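Local coordinates for mannosylglycerate hydrolase MGH1-like glycoside hydrolase domain-containing protein (Thermus thermophilus HB8, PDB 4WVA) that hydrolyses mannosylglycerate, a solute made under osmotic stress, to mannose and glycerate, and also cleaves glucosylglycerate, as a GH63 glycosidase of (alpha/alpha)6-barrel fold, at residues 208-211 with 212-216. Sequence-based numbering, arbitrary orientation.
Sequences LSLL and YLFRR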
# COMPACT_ATOMS: atom_id res chain seq x y z
N LEU A 208 35.83 15.29 -8.62
CA LEU A 208 37.16 14.93 -8.12
C LEU A 208 37.39 15.42 -6.69
O LEU A 208 37.95 14.69 -5.87
CB LEU A 208 38.27 15.41 -9.08
CG LEU A 208 38.67 14.37 -10.14
CD1 LEU A 208 39.40 13.21 -9.50
CD2 LEU A 208 37.49 13.87 -10.95
N SER A 209 36.92 16.62 -6.39
CA SER A 209 36.98 17.13 -5.00
C SER A 209 36.35 16.14 -4.01
O SER A 209 36.92 15.82 -2.95
CB SER A 209 36.31 18.49 -4.90
OG SER A 209 36.27 18.92 -3.54
N LEU A 210 35.18 15.61 -4.37
CA LEU A 210 34.53 14.62 -3.52
C LEU A 210 35.35 13.35 -3.39
O LEU A 210 35.52 12.82 -2.29
CB LEU A 210 33.12 14.30 -4.05
CG LEU A 210 32.04 15.38 -3.88
CD1 LEU A 210 30.78 15.04 -4.68
CD2 LEU A 210 31.68 15.60 -2.42
N LEU A 211 35.87 12.85 -4.51
CA LEU A 211 36.73 11.68 -4.51
C LEU A 211 37.90 11.88 -3.56
O LEU A 211 38.19 11.00 -2.74
CB LEU A 211 37.24 11.38 -5.93
CG LEU A 211 37.95 10.03 -6.19
CD1 LEU A 211 38.02 9.75 -7.68
CD2 LEU A 211 39.35 9.96 -5.59
N TYR A 212 38.57 13.02 -3.67
CA TYR A 212 39.75 13.30 -2.84
C TYR A 212 39.38 13.36 -1.37
O TYR A 212 40.13 12.85 -0.52
CB TYR A 212 40.45 14.60 -3.27
CG TYR A 212 41.06 14.56 -4.66
CD1 TYR A 212 41.68 13.42 -5.15
CD2 TYR A 212 41.01 15.68 -5.49
CE1 TYR A 212 42.23 13.39 -6.42
CE2 TYR A 212 41.56 15.66 -6.76
CZ TYR A 212 42.17 14.51 -7.21
OH TYR A 212 42.72 14.46 -8.47
N LEU A 213 38.23 13.94 -1.04
CA LEU A 213 37.74 13.93 0.34
C LEU A 213 37.56 12.49 0.83
O LEU A 213 38.03 12.12 1.90
CB LEU A 213 36.44 14.72 0.49
CG LEU A 213 35.75 14.64 1.85
CD1 LEU A 213 36.67 15.26 2.91
CD2 LEU A 213 34.39 15.29 1.84
N PHE A 214 36.85 11.66 0.06
CA PHE A 214 36.60 10.29 0.48
C PHE A 214 37.90 9.49 0.66
O PHE A 214 38.02 8.71 1.60
CB PHE A 214 35.68 9.56 -0.51
CG PHE A 214 34.38 10.27 -0.79
CD1 PHE A 214 33.84 11.20 0.11
CD2 PHE A 214 33.66 9.97 -1.93
CE1 PHE A 214 32.63 11.82 -0.16
CE2 PHE A 214 32.47 10.60 -2.20
CZ PHE A 214 31.96 11.53 -1.33
N ARG A 215 38.84 9.71 -0.25
CA ARG A 215 40.15 9.04 -0.22
C ARG A 215 40.91 9.47 1.03
O ARG A 215 41.49 8.63 1.71
CB ARG A 215 40.95 9.37 -1.49
CG ARG A 215 42.23 8.55 -1.66
CD ARG A 215 42.96 8.91 -2.94
NE ARG A 215 43.53 10.25 -2.90
CZ ARG A 215 44.12 10.88 -3.93
NH1 ARG A 215 44.21 10.31 -5.12
NH2 ARG A 215 44.60 12.10 -3.75
N ARG A 216 40.88 10.76 1.34
CA ARG A 216 41.54 11.27 2.55
C ARG A 216 40.97 10.62 3.81
O ARG A 216 41.70 10.32 4.75
CB ARG A 216 41.38 12.79 2.60
CG ARG A 216 42.01 13.47 3.80
CD ARG A 216 42.23 14.95 3.55
NE ARG A 216 40.99 15.73 3.45
CZ ARG A 216 40.25 16.13 4.49
NH1 ARG A 216 40.58 15.80 5.74
NH2 ARG A 216 39.16 16.85 4.28
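With CG anti to its own carbonyl carbon (chi1 -65°), Tyr212 swings its ring back along helix 201-216 to meet Leu208 one turn earlier; Phe214 does the same toward Leu210. The phenol crosses the leucine at a slant, Leu208 CD1 lying 3.8 Å from Tyr212 CZ. Leu208 O sits over one face of the ring near CG and CD2, 3.2 Å from Tyr212 CD2. That same oxygen accepts the backbone bond from Tyr212 N at 2.8 Å, one of four successive i to i+4 bonds joining 208-211 to 212-216. Leu210 O likewise takes the N-H of Phe214 and lies 3.1 Å above the plane of its ring, offset toward the rim. Arg215 bends at chi3, and Tyr212 CD1 lies 3.5 Å above the guanidinium plane, offset toward the rim. Loops of the same chain also meet the helix: Ser209 OG hydrogen-bonds Pro178 O, and Tyr212 touches Leu182. With the ring removed by an alanine at Tyr212, Leu208 CD1 would probably lose its packing partner and be left less well held. This i to i+4 packing near the helix C-terminus lies with the Leu208 side chain about 10 Å from that of Asp165, the probable proton donor. Straight N-H bonds (164° and 167°) satisfy Leu208 O and Leu210 O, so the rings rest against oxygens already bonded, and the side chains themselves add only apolar contact.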